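Local coordinates for protein putative methyltransferase (Porphyromonas gingivalis, PDB 3LL7) that is a putative methyltransferase of unknown substrate that joins a probable methyltransferase domain to ferredoxin-like and THUMP-like regions, at residues 358-363 with 381-386; 340-345 with 404-409; 96-101 with 119-124; 130-135 with 147-152. One frame throughout, in Å; residues are numbered along the deposited sequence.

Interaction 1. Residues 358-363 with 381-386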
loop_
_atom_site.group_PDB
_atom_site.type_symbol
_atom_site.label_atom_id
_atom_site.label_comp_id
_atom_site.label_asym_id
_atom_site.label_seq_id
_atom_site.Cartn_x
_atom_site.Cartn_y
_atom_site.Cartn_z
ATOM N N LYS A 358 29.995 24.455 -4.318
ATOM C CA LYS A 358 30.029 25.796 -4.912
ATOM C C LYS A 358 28.680 26.200 -5.510
ATOM O O LYS A 358 28.355 27.384 -5.541
ATOM C CB LYS A 358 31.086 25.888 -6.018
ATOM C CG LYS A 358 32.509 25.664 -5.503
ATOM C CD LYS A 358 33.525 26.027 -6.540
ATOM C CE LYS A 358 33.317 25.342 -7.856
ATOM N NZ LYS A 358 34.242 26.018 -8.850
ATOM N N VAL A 359 27.903 25.228 -5.966
ATOM C CA VAL A 359 26.687 25.565 -6.707
ATOM C C VAL A 359 25.457 25.814 -5.847
ATOM O O VAL A 359 24.599 26.611 -6.218
ATOM C CB VAL A 359 26.384 24.574 -7.812
ATOM C CG1 VAL A 359 27.559 24.528 -8.762
ATOM C CG2 VAL A 359 26.026 23.184 -7.266
ATOM N N VAL A 360 25.388 25.143 -4.701
ATOM C CA VAL A 360 24.235 25.271 -3.820
ATOM C C VAL A 360 24.659 25.062 -2.359
ATOM O O VAL A 360 25.531 24.243 -2.102
ATOM C CB VAL A 360 23.119 24.295 -4.284
ATOM C CG1 VAL A 360 23.517 22.847 -4.091
ATOM C CG2 VAL A 360 21.760 24.673 -3.677
ATOM N N PRO A 361 24.059 25.807 -1.410
ATOM C CA PRO A 361 24.551 25.655 -0.030
ATOM C C PRO A 361 24.161 24.332 0.639
ATOM O O PRO A 361 24.867 23.860 1.535
ATOM C CB PRO A 361 23.945 26.849 0.714
ATOM C CG PRO A 361 22.874 27.357 -0.121
ATOM C CD PRO A 361 23.075 26.900 -1.544
ATOM N N GLN A 362 23.053 23.729 0.188
ATOM C CA GLN A 362 22.528 22.488 0.761
ATOM C C GLN A 362 21.452 21.979 -0.210
ATOM O O GLN A 362 20.916 22.774 -0.995
ATOM C CB GLN A 362 21.900 22.748 2.150
ATOM C CG GLN A 362 20.777 23.804 2.092
ATOM C CD GLN A 362 20.147 24.147 3.438
ATOM O OE1 GLN A 362 20.167 23.364 4.400
ATOM N NE2 GLN A 362 19.604 25.337 3.511
ATOM N N ALA A 363 21.146 20.688 -0.166
ATOM C CA ALA A 363 20.148 20.113 -1.080
ATOM C C ALA A 363 19.692 18.726 -0.686
ATOM O O ALA A 363 20.417 17.994 -0.052
ATOM C CB ALA A 363 20.697 20.058 -2.521
ATOM N N SER A 381 30.386 14.521 -2.236
ATOM C CA SER A 381 30.333 15.983 -2.458
ATOM C C SER A 381 30.356 16.816 -1.163
ATOM O O SER A 381 30.540 18.034 -1.224
ATOM C CB SER A 381 29.097 16.360 -3.277
ATOM O OG SER A 381 27.903 16.039 -2.574
ATOM N N LYS A 382 30.189 16.164 -0.015
ATOM C CA LYS A 382 30.068 16.836 1.296
ATOM C C LYS A 382 28.887 17.806 1.352
ATOM O O LYS A 382 28.927 18.823 2.037
ATOM C CB LYS A 382 31.406 17.488 1.707
ATOM C CG LYS A 382 32.545 16.422 1.847
ATOM C CD LYS A 382 33.953 17.022 2.077
ATOM C CE LYS A 382 33.963 18.068 3.134
ATOM N NZ LYS A 382 33.628 17.503 4.473
HETATM N N MSE A 383 27.802 17.447 0.670
HETATM C CA MSE A 383 26.676 18.358 0.522
HETATM C C MSE A 383 25.794 18.301 1.761
HETATM O O MSE A 383 25.338 17.246 2.167
HETATM C CB MSE A 383 25.877 17.968 -0.730
HETATM C CG MSE A 383 24.628 18.764 -0.932
HETATM SE SE MSE A 383 25.034 20.628 -1.235
HETATM C CE MSE A 383 26.290 20.452 -2.697
ATOM N N ALA A 384 25.545 19.443 2.373
ATOM C CA ALA A 384 24.616 19.486 3.506
ATOM C C ALA A 384 23.207 19.145 3.025
ATOM O O ALA A 384 22.851 19.484 1.890
ATOM C CB ALA A 384 24.635 20.872 4.110
ATOM N N ASP A 385 22.422 18.484 3.871
ATOM C CA ASP A 385 21.033 18.226 3.545
ATOM C C ASP A 385 20.190 19.428 3.935
ATOM O O ASP A 385 20.691 20.378 4.555
ATOM C CB ASP A 385 20.524 16.951 4.216
ATOM C CG ASP A 385 20.576 17.029 5.713
ATOM O OD1 ASP A 385 20.953 18.104 6.233
ATOM O OD2 ASP A 385 20.245 16.016 6.368
ATOM N N GLY A 386 18.919 19.388 3.554
ATOM C CA GLY A 386 18.000 20.464 3.846
ATOM C C GLY A 386 17.885 21.427 2.686
ATOM O O GLY A 386 18.489 21.235 1.608
HETATM O O HOH W 1 27.090 21.801 1.673
#

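Interaction 2. Residues 340-345 with 404-409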
loop_
_atom_site.group_PDB
_atom_site.type_symbol
_atom_site.label_atom_id
_atom_site.label_comp_id
_atom_site.label_asym_id
_atom_site.label_seq_id
_atom_site.Cartn_x
_atom_site.Cartn_y
_atom_site.Cartn_z
ATOM N N PHE A 340 9.601 20.050 -11.080
ATOM C CA PHE A 340 10.722 20.924 -10.755
ATOM C C PHE A 340 10.968 21.909 -11.889
ATOM O O PHE A 340 10.655 21.640 -13.054
ATOM C CB PHE A 340 12.024 20.137 -10.580
ATOM C CG PHE A 340 11.982 19.051 -9.523
ATOM C CD1 PHE A 340 12.368 19.323 -8.210
ATOM C CD2 PHE A 340 11.625 17.739 -9.867
ATOM C CE1 PHE A 340 12.383 18.307 -7.224
ATOM C CE2 PHE A 340 11.649 16.703 -8.907
ATOM C CZ PHE A 340 12.012 16.977 -7.581
ATOM N N VAL A 341 11.590 23.024 -11.533
ATOM C CA VAL A 341 12.173 23.926 -12.509
ATOM C C VAL A 341 13.647 23.680 -12.549
ATOM O O VAL A 341 14.321 23.631 -11.509
ATOM C CB VAL A 341 11.969 25.381 -12.142
ATOM C CG1 VAL A 341 12.610 26.274 -13.236
ATOM C CG2 VAL A 341 10.468 25.670 -11.988
ATOM N N LEU A 342 14.155 23.517 -13.757
ATOM C CA LEU A 342 15.598 23.279 -13.963
ATOM C C LEU A 342 16.382 24.583 -13.701
ATOM O O LEU A 342 16.076 25.612 -14.303
ATOM C CB LEU A 342 15.861 22.835 -15.401
ATOM C CG LEU A 342 17.380 22.565 -15.455
ATOM C CD1 LEU A 342 17.847 21.125 -15.107
ATOM C CD2 LEU A 342 18.103 23.178 -16.617
ATOM N N GLU A 343 17.378 24.528 -12.821
ATOM C CA GLU A 343 18.251 25.723 -12.561
ATOM C C GLU A 343 19.614 25.596 -13.227
ATOM O O GLU A 343 20.093 26.558 -13.838
ATOM C CB GLU A 343 18.434 25.976 -11.061
ATOM C CG GLU A 343 17.120 26.248 -10.359
ATOM C CD GLU A 343 17.260 26.859 -8.973
ATOM O OE1 GLU A 343 18.310 26.681 -8.294
ATOM O OE2 GLU A 343 16.279 27.517 -8.556
ATOM N N GLU A 344 20.242 24.434 -13.067
ATOM C CA GLU A 344 21.539 24.124 -13.717
ATOM C C GLU A 344 21.600 22.674 -14.167
ATOM O O GLU A 344 21.020 21.772 -13.528
ATOM C CB GLU A 344 22.738 24.369 -12.781
ATOM C CG GLU A 344 22.861 25.769 -12.163
ATOM C CD GLU A 344 23.148 26.882 -13.186
ATOM O OE1 GLU A 344 23.732 26.622 -14.271
ATOM O OE2 GLU A 344 22.775 28.038 -12.900
ATOM N N ILE A 345 22.363 22.439 -15.235
ATOM C CA ILE A 345 22.703 21.083 -15.660
ATOM C C ILE A 345 24.223 20.995 -15.753
ATOM O O ILE A 345 24.892 21.844 -16.399
ATOM C CB ILE A 345 21.982 20.619 -16.976
ATOM C CG1 ILE A 345 22.490 19.228 -17.417
ATOM C CG2 ILE A 345 22.148 21.663 -18.088
ATOM C CD1 ILE A 345 21.542 18.476 -18.437
ATOM N N LEU A 404 21.504 17.449 -12.203
ATOM C CA LEU A 404 20.573 18.585 -12.355
ATOM C C LEU A 404 20.371 19.246 -11.016
ATOM O O LEU A 404 20.111 18.570 -10.009
ATOM C CB LEU A 404 19.206 18.110 -12.885
ATOM C CG LEU A 404 19.184 17.111 -14.065
ATOM C CD1 LEU A 404 17.704 16.753 -14.386
ATOM C CD2 LEU A 404 19.874 17.759 -15.289
ATOM N N LEU A 405 20.471 20.574 -11.022
ATOM C CA LEU A 405 20.073 21.399 -9.871
ATOM C C LEU A 405 18.654 21.881 -10.131
ATOM O O LEU A 405 18.395 22.527 -11.142
ATOM C CB LEU A 405 21.031 22.593 -9.678
ATOM C CG LEU A 405 20.656 23.429 -8.432
ATOM C CD1 LEU A 405 20.881 22.540 -7.175
ATOM C CD2 LEU A 405 21.528 24.689 -8.358
ATOM N N LEU A 406 17.743 21.494 -9.227
ATOM C CA LEU A 406 16.290 21.662 -9.408
ATOM C C LEU A 406 15.706 22.424 -8.230
ATOM O O LEU A 406 16.172 22.262 -7.113
ATOM C CB LEU A 406 15.618 20.264 -9.459
ATOM C CG LEU A 406 16.169 19.297 -10.526
ATOM C CD1 LEU A 406 15.489 17.942 -10.388
ATOM C CD2 LEU A 406 15.952 19.901 -11.914
ATOM N N ARG A 407 14.683 23.240 -8.468
ATOM C CA ARG A 407 13.821 23.726 -7.389
ATOM C C ARG A 407 12.385 23.247 -7.641
ATOM O O ARG A 407 12.033 22.976 -8.767
ATOM C CB ARG A 407 13.886 25.256 -7.252
ATOM C CG ARG A 407 13.238 26.034 -8.349
ATOM C CD ARG A 407 13.101 27.519 -7.942
ATOM N NE ARG A 407 12.352 28.223 -8.970
ATOM C CZ ARG A 407 12.889 28.724 -10.080
ATOM N NH1 ARG A 407 12.115 29.345 -10.977
ATOM N NH2 ARG A 407 14.199 28.607 -10.301
ATOM N N LYS A 408 11.561 23.137 -6.600
ATOM C CA LYS A 408 10.139 22.781 -6.778
ATOM C C LYS A 408 9.403 23.750 -7.696
ATOM O O LYS A 408 9.652 24.946 -7.662
ATOM C CB LYS A 408 9.401 22.761 -5.446
ATOM C CG LYS A 408 10.010 21.814 -4.436
ATOM C CD LYS A 408 9.524 22.250 -3.052
ATOM C CE LYS A 408 10.096 21.354 -1.963
ATOM N NZ LYS A 408 9.699 21.946 -0.657
ATOM N N ALA A 409 8.494 23.230 -8.500
ATOM C CA ALA A 409 7.732 24.060 -9.410
ATOM C C ALA A 409 6.644 24.895 -8.698
ATOM O O ALA A 409 6.271 25.963 -9.197
ATOM C CB ALA A 409 7.140 23.212 -10.524
#

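Interaction 3. Residues 96-101 with 119-124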
loop_
_atom_site.group_PDB
_atom_site.type_symbol
_atom_site.label_atom_id
_atom_site.label_comp_id
_atom_site.label_asym_id
_atom_site.label_seq_id
_atom_site.Cartn_x
_atom_site.Cartn_y
_atom_site.Cartn_z
ATOM N N LYS A 96 -23.216 -7.673 0.035
ATOM C CA LYS A 96 -22.727 -8.748 0.898
ATOM C C LYS A 96 -21.253 -9.011 0.602
ATOM O O LYS A 96 -20.853 -9.049 -0.565
ATOM C CB LYS A 96 -23.490 -10.057 0.628
ATOM C CG LYS A 96 -24.981 -10.064 0.977
ATOM C CD LYS A 96 -25.668 -11.339 0.466
ATOM C CE LYS A 96 -25.947 -11.283 -1.036
ATOM N NZ LYS A 96 -26.951 -12.311 -1.494
ATOM N N VAL A 97 -20.447 -9.202 1.649
ATOM C CA VAL A 97 -19.021 -9.514 1.490
ATOM C C VAL A 97 -18.549 -10.697 2.353
ATOM O O VAL A 97 -19.064 -10.935 3.429
ATOM C CB VAL A 97 -18.109 -8.267 1.781
ATOM C CG1 VAL A 97 -18.353 -7.154 0.739
ATOM C CG2 VAL A 97 -18.338 -7.753 3.192
ATOM N N VAL A 98 -17.572 -11.438 1.855
ATOM C CA VAL A 98 -16.874 -12.432 2.656
ATOM C C VAL A 98 -15.394 -12.046 2.636
ATOM O O VAL A 98 -14.846 -11.806 1.569
ATOM C CB VAL A 98 -17.055 -13.872 2.087
ATOM C CG1 VAL A 98 -16.216 -14.903 2.865
ATOM C CG2 VAL A 98 -18.521 -14.282 2.131
ATOM N N ASP A 99 -14.771 -11.978 3.811
ATOM C CA ASP A 99 -13.323 -11.812 3.936
ATOM C C ASP A 99 -12.709 -13.137 4.400
ATOM O O ASP A 99 -12.918 -13.550 5.544
ATOM C CB ASP A 99 -13.050 -10.703 4.954
ATOM C CG ASP A 99 -11.576 -10.405 5.141
ATOM O OD1 ASP A 99 -10.696 -11.207 4.766
ATOM O OD2 ASP A 99 -11.301 -9.312 5.679
ATOM N N LEU A 100 -11.953 -13.779 3.510
ATOM C CA LEU A 100 -11.456 -15.145 3.693
ATOM C C LEU A 100 -10.256 -15.253 4.604
ATOM O O LEU A 100 -9.956 -16.356 5.115
ATOM C CB LEU A 100 -11.066 -15.759 2.352
ATOM C CG LEU A 100 -12.135 -15.946 1.273
ATOM C CD1 LEU A 100 -11.474 -16.610 0.069
ATOM C CD2 LEU A 100 -13.349 -16.766 1.734
ATOM N N THR A 101 -9.517 -14.163 4.752
ATOM C CA THR A 101 -8.198 -14.245 5.352
ATOM C C THR A 101 -8.134 -13.503 6.681
ATOM O O THR A 101 -7.150 -13.618 7.417
ATOM C CB THR A 101 -7.108 -13.746 4.375
ATOM O OG1 THR A 101 -7.590 -12.602 3.651
ATOM C CG2 THR A 101 -6.746 -14.855 3.380
ATOM N N ILE A 119 -19.265 -11.763 6.191
ATOM C CA ILE A 119 -18.682 -12.888 6.922
ATOM C C ILE A 119 -17.174 -12.684 6.955
ATOM O O ILE A 119 -16.539 -12.480 5.924
ATOM C CB ILE A 119 -19.018 -14.259 6.236
ATOM C CG1 ILE A 119 -20.539 -14.461 6.161
ATOM C CG2 ILE A 119 -18.317 -15.420 6.969
ATOM C CD1 ILE A 119 -20.999 -15.776 5.458
ATOM N N TYR A 120 -16.612 -12.733 8.158
ATOM C CA TYR A 120 -15.193 -12.584 8.375
ATOM C C TYR A 120 -14.744 -13.971 8.791
ATOM O O TYR A 120 -15.417 -14.615 9.612
ATOM C CB TYR A 120 -14.996 -11.579 9.516
ATOM C CG TYR A 120 -13.688 -11.666 10.284
ATOM C CD1 TYR A 120 -12.732 -10.673 10.155
ATOM C CD2 TYR A 120 -13.442 -12.705 11.193
ATOM C CE1 TYR A 120 -11.524 -10.715 10.883
ATOM C CE2 TYR A 120 -12.241 -12.759 11.926
ATOM C CZ TYR A 120 -11.284 -11.745 11.749
ATOM O OH TYR A 120 -10.104 -11.760 12.467
ATOM N N ILE A 121 -13.642 -14.440 8.229
ATOM C CA ILE A 121 -13.100 -15.769 8.531
ATOM C C ILE A 121 -11.617 -15.637 8.828
ATOM O O ILE A 121 -10.875 -15.026 8.047
ATOM C CB ILE A 121 -13.299 -16.769 7.327
ATOM C CG1 ILE A 121 -14.784 -16.837 6.937
ATOM C CG2 ILE A 121 -12.739 -18.148 7.710
ATOM C CD1 ILE A 121 -15.148 -17.768 5.750
ATOM N N GLU A 122 -11.168 -16.176 9.956
ATOM C CA GLU A 122 -9.763 -16.082 10.342
ATOM C C GLU A 122 -9.283 -17.399 10.926
ATOM O O GLU A 122 -9.899 -17.926 11.864
ATOM C CB GLU A 122 -9.589 -14.951 11.368
ATOM C CG GLU A 122 -8.315 -15.000 12.214
ATOM C CD GLU A 122 -7.031 -14.869 11.371
ATOM O OE1 GLU A 122 -6.976 -14.055 10.418
ATOM O OE2 GLU A 122 -6.074 -15.614 11.643
ATOM N N ARG A 123 -8.204 -17.934 10.345
ATOM C CA ARG A 123 -7.622 -19.228 10.747
ATOM C C ARG A 123 -7.216 -19.305 12.198
ATOM O O ARG A 123 -7.406 -20.343 12.832
ATOM C CB ARG A 123 -6.389 -19.566 9.893
ATOM C CG ARG A 123 -6.677 -19.795 8.428
ATOM C CD ARG A 123 -5.412 -20.252 7.661
ATOM N NE ARG A 123 -5.213 -21.701 7.758
ATOM C CZ ARG A 123 -4.286 -22.295 8.510
ATOM N NH1 ARG A 123 -3.442 -21.568 9.239
ATOM N NH2 ARG A 123 -4.200 -23.622 8.529
ATOM N N ASN A 124 -6.645 -18.221 12.711
ATOM C CA ASN A 124 -6.032 -18.208 14.029
ATOM C C ASN A 124 -7.037 -17.827 15.114
ATOM O O ASN A 124 -7.508 -16.707 15.149
ATOM C CB ASN A 124 -4.867 -17.202 14.039
ATOM C CG ASN A 124 -4.098 -17.228 15.334
ATOM O OD1 ASN A 124 -4.377 -16.475 16.271
ATOM N ND2 ASN A 124 -3.131 -18.112 15.409
HETATM O O HOH W 2 -7.006 -16.455 7.989
#

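Interaction 4. Residues 130-135 with 147-152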
loop_
_atom_site.group_PDB
_atom_site.type_symbol
_atom_site.label_atom_id
_atom_site.label_comp_id
_atom_site.label_asym_id
_atom_site.label_seq_id
_atom_site.Cartn_x
_atom_site.Cartn_y
_atom_site.Cartn_z
ATOM N N ALA A 130 -10.207 -11.766 19.186
ATOM C CA ALA A 130 -10.090 -10.307 19.319
ATOM C C ALA A 130 -11.050 -9.601 18.331
ATOM O O ALA A 130 -11.705 -8.597 18.672
ATOM C CB ALA A 130 -8.653 -9.871 19.088
ATOM N N ALA A 131 -11.119 -10.134 17.113
ATOM C CA ALA A 131 -11.967 -9.572 16.068
ATOM C C ALA A 131 -13.425 -9.693 16.426
ATOM O O ALA A 131 -14.225 -8.796 16.174
ATOM C CB ALA A 131 -11.675 -10.234 14.718
ATOM N N ARG A 132 -13.772 -10.815 17.045
ATOM C CA ARG A 132 -15.109 -11.052 17.507
ATOM C C ARG A 132 -15.502 -9.970 18.535
ATOM O O ARG A 132 -16.653 -9.548 18.583
ATOM C CB ARG A 132 -15.203 -12.496 18.071
ATOM C CG ARG A 132 -16.587 -13.068 18.159
ATOM C CD ARG A 132 -16.575 -14.571 18.453
ATOM N NE ARG A 132 -16.290 -15.332 17.240
ATOM C CZ ARG A 132 -15.185 -16.056 17.075
ATOM N NH1 ARG A 132 -14.289 -16.162 18.065
ATOM N NH2 ARG A 132 -14.986 -16.688 15.933
ATOM N N HIS A 133 -14.541 -9.507 19.335
ATOM C CA HIS A 133 -14.756 -8.391 20.276
ATOM C C HIS A 133 -14.722 -6.991 19.604
ATOM O O HIS A 133 -15.593 -6.144 19.859
ATOM C CB HIS A 133 -13.694 -8.462 21.384
ATOM C CG HIS A 133 -13.731 -7.309 22.341
ATOM N ND1 HIS A 133 -14.532 -7.294 23.464
ATOM C CD2 HIS A 133 -13.048 -6.141 22.350
ATOM C CE1 HIS A 133 -14.345 -6.158 24.120
ATOM N NE2 HIS A 133 -13.454 -5.444 23.460
ATOM N N ASN A 134 -13.701 -6.758 18.788
ATOM C CA ASN A 134 -13.416 -5.441 18.209
ATOM C C ASN A 134 -14.385 -5.046 17.115
ATOM O O ASN A 134 -14.841 -3.882 17.059
ATOM C CB ASN A 134 -11.998 -5.379 17.638
ATOM C CG ASN A 134 -10.928 -5.429 18.720
ATOM O OD1 ASN A 134 -11.158 -5.028 19.864
ATOM N ND2 ASN A 134 -9.755 -5.884 18.353
ATOM N N ILE A 135 -14.685 -5.995 16.224
ATOM C CA ILE A 135 -15.492 -5.672 15.030
ATOM C C ILE A 135 -16.823 -4.965 15.380
ATOM O O ILE A 135 -17.104 -3.891 14.821
ATOM C CB ILE A 135 -15.626 -6.886 14.038
ATOM C CG1 ILE A 135 -14.321 -7.083 13.263
ATOM C CG2 ILE A 135 -16.822 -6.702 13.086
ATOM C CD1 ILE A 135 -14.219 -8.454 12.488
ATOM N N ILE A 147 -18.608 -13.689 12.503
ATOM C CA ILE A 147 -17.174 -13.692 12.718
ATOM C C ILE A 147 -16.753 -15.144 13.032
ATOM O O ILE A 147 -17.055 -15.679 14.096
ATOM C CB ILE A 147 -16.834 -12.708 13.843
ATOM C CG1 ILE A 147 -17.303 -11.286 13.453
ATOM C CG2 ILE A 147 -15.347 -12.712 14.139
ATOM C CD1 ILE A 147 -17.586 -10.377 14.647
ATOM N N LEU A 148 -16.090 -15.787 12.074
ATOM C CA LEU A 148 -15.823 -17.217 12.163
ATOM C C LEU A 148 -14.353 -17.558 12.357
ATOM O O LEU A 148 -13.478 -16.928 11.784
ATOM C CB LEU A 148 -16.322 -17.921 10.891
ATOM C CG LEU A 148 -17.804 -17.888 10.527
ATOM C CD1 LEU A 148 -17.962 -18.450 9.127
ATOM C CD2 LEU A 148 -18.694 -18.646 11.557
ATOM N N THR A 149 -14.090 -18.584 13.164
ATOM C CA THR A 149 -12.738 -19.074 13.356
ATOM C C THR A 149 -12.509 -20.286 12.466
ATOM O O THR A 149 -13.358 -21.179 12.403
ATOM C CB THR A 149 -12.514 -19.493 14.815
ATOM O OG1 THR A 149 -12.676 -18.343 15.657
ATOM C CG2 THR A 149 -11.095 -20.138 15.036
ATOM N N GLY A 150 -11.349 -20.319 11.804
ATOM C CA GLY A 150 -10.902 -21.521 11.085
ATOM C C GLY A 150 -10.478 -21.230 9.663
ATOM O O GLY A 150 -10.447 -20.086 9.244
ATOM N N ASP A 151 -10.146 -22.274 8.916
ATOM C CA ASP A 151 -9.774 -22.080 7.512
ATOM C C ASP A 151 -11.043 -22.005 6.673
ATOM O O ASP A 151 -11.946 -22.836 6.829
ATOM C CB ASP A 151 -8.856 -23.209 7.037
ATOM C CG ASP A 151 -8.194 -22.895 5.688
ATOM O OD1 ASP A 151 -7.011 -22.461 5.690
ATOM O OD2 ASP A 151 -8.863 -23.031 4.638
ATOM N N PHE A 152 -11.111 -21.022 5.769
ATOM C CA PHE A 152 -12.292 -20.862 4.894
ATOM C C PHE A 152 -12.653 -22.128 4.102
ATOM O O PHE A 152 -13.788 -22.293 3.654
ATOM C CB PHE A 152 -12.101 -19.673 3.934
ATOM C CG PHE A 152 -11.231 -19.984 2.741
ATOM C CD1 PHE A 152 -11.803 -20.423 1.544
ATOM C CD2 PHE A 152 -9.850 -19.854 2.819
ATOM C CE1 PHE A 152 -11.012 -20.742 0.424
ATOM C CE2 PHE A 152 -9.042 -20.168 1.700
ATOM C CZ PHE A 152 -9.625 -20.604 0.511
HETATM O O HOH W 3 -12.163 -18.301 18.251
#

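Interaction 1. Residues 358-363 with 381-386
A363 and A384 join two loops by a backbone hydrogen bond from A363 N to A384 O, 2.9 Å long with an N-H...O angle of 161°. Q362 approaches the same acceptor, its CA lying 3.2 Å from A384 O in a bent CA-H...O contact, so two consecutive residues share one carbonyl. A384's own amide is served through solvent: a water accepts from A384 N and donates to P361 O, the latter over 3.0 Å. One residue thus spends both of its backbone polar groups on the facing loop, one directly and one by relay.

Beside this polar link lies M383, present as selenomethionine. Its CG stands anti to the backbone N (chi1 175°), and bends at the next two torsions turn the chain toward segment 358-363. SE comes to 3.7 Å from Q362 CA, while the terminal CE meets V360 CG1 at 3.9 Å. These two side chains cross at about a right angle, with V360 CG1 equally near SE and CE. A384 CB adds a smaller apolar touch on Q362 CB, at 3.9 Å.

R378 of helix 374-381 bonds to both loops, donating to A363 O and to M383 O. V360 and M383 pack on K389 and L391 of strand 389-395, respectively. Within the THUMP-like region, the contact brings together the lead into the first strand of a beta-alpha-beta unit, strand 364-368, and that unit's link from helix 374-381 to strand 389-395.

Interaction 2. Residues 340-345 with 404-409
A classic beta bulge interrupts the antiparallel pairing of strands 337-347 and 401-408 where E343 and E344 both face L405. The carbonyl of L405 serves two consecutive amides: E343 N reaches L405 O at 2.8 Å, nearly along the C=O axis, and E344 N donates to the same L405 O over a longer 3.3 Å. L405 N answers by donating to E344 O. On one side of this irregularity V341 and R407 form a regular hydrogen-bonded pair, and on the other the register has moved by one residue, so that I345 lies opposite L404.

In the bulge the CB of E343 points toward the partner strand, and E343 OE2 meets R407 NH2 at 2.9 Å in a salt bridge. The donor lies on the anti side of the carboxylate, and the carboxylate and guanidinium planes stand 54° apart. V341 CG1 sits over one face of the guanidinium, 3.8 Å from R407 NH1. The remaining oxygen, E343 OE1, pairs with K389 NZ of strand 389-395, so the carboxylate is shared between two cations.

The two strands are adjacent members of a mixed seven-stranded sheet, flanked by strands 293-297 and 389-395; this pair lies in the THUMP-like region. The side chains of L342, I345, L404 and L406 share the other face. L342 CD1 touches both L404 CD2 and L406 CD2, and I345 CD1 closes on L404 CD2 at 3.6 Å. Separately, L406 CD1 rests over the face of the F340 ring, 3.9 Å from its centroid, as a CH-pi contact.

Interaction 3. Residues 96-101 with 119-124
I121 meets D99 and V98 across two parallel strands, and its side chain can be followed atom by atom. CB lies 3.7 Å from D99 O, the carbonyl that also accepts the hydrogen bond from I121 N. CG1, anti to the carbonyl carbon (chi1 -55°), stays beside the same oxygen. The extended second torsion then carries CD1 to V98 CG1, at 4.2 Å. V98 CG2 in turn meets I119 CB at 4.1 Å, the two side chains lying side by side and pointing the same way. F162 and I159 of helix 156-162 cover these apolar side chains.

The backbones supporting them have axes 4.8 Å apart. V97 O accepts from I119 N, and D99 N donates to I119 O at 2.8 Å, before the bond to I121 continues the alternation. Strand 96-99, helix 106-112 and strand 117-122 form a beta-alpha-beta unit, and D99 opens a glycine-containing turn that resembles the first conserved motif of Rossmann-like methyltransferases, where the cofactor probably binds. D99 OD1 accepts from T101 N over 3.2 Å, an Asx turn, and also from G102 N, so a single carboxylate oxygen shapes the start of that loop.

Y120 points to the face of D99, opposite V98 and I119; its hydroxyl hydrogen-bonds to G103 O and its ring packs against helix 125-138. At the end of the second strand, E122 OE2 accepts from N124 N at 2.9 Å. A water lies between T101 O and R123 N, accepting from the latter; its donation to T101 O competes with other acceptors.

Interaction 4. Residues 130-135 with 147-152
R132 reaches from the helix to I147 and T149, and each of its three guanidinium nitrogens has a partner. NE and NH2 both donate to I147 O, the first at 3.3 Å and the second at 2.9 Å, gripping one carbonyl oxygen side-on. The oxygen lies close to the guanidinium plane, whereas both nitrogens come from the same face of the carbonyl, NH2 standing 47° above its plane. NH2 also donates to T149 OG1 at 2.9 Å, and this bond is almost straight, with an N-H...O angle of 175°. NH1 donates to a water over 3.0 Å, and that water is also hydrogen-bonded to T149 OG1. The threonine hydroxyl is therefore held by the arginine directly and through solvent, while the bend at chi3 (-79°) starts NE back toward the strand.

The rest of the contact is apolar. I147 CG2 meets R132 CB at 3.9 Å, the two side chains sliding past each other in opposite directions. I147 and I135 reach toward each other tip to tip, CD1 of I147 lying 4.0 Å from CB of I135, and Y120 of the adjacent strand packs against both.

Helix 125-138 runs antiparallel to strand 144-149, their local axes 8.6 Å apart. Such packing of the crossover helix on the strand that follows it is characteristic of a beta-alpha-beta unit, here strand 117-122, helix 125-138 and strand 144-149, in a Rossmann-like sheet.

Overall arrangement
The four contacts fall into two pairs at opposite sides of the chain's centre. Interactions 3 and 4 have centres 8 Å apart and share one sheet: L148 N lies 2.8 Å from Y120 O and G150 N 2.8 Å from E122 O, probable hydrogen bonds that set strand 144-149 beside strand 117-122. They belong to consecutive beta-alpha-beta units sharing strand 117-122; the loop after D99 in interaction 3 is the probable cofactor site. Interactions 1 and 2 have centres 14 Å apart and meet where V360 CB packs on L405 CD1, at 4.1 Å. About 37 Å separates the nearest atoms of interactions 2 and 3, so the THUMP-like region stands well apart from the methyltransferase-like strands.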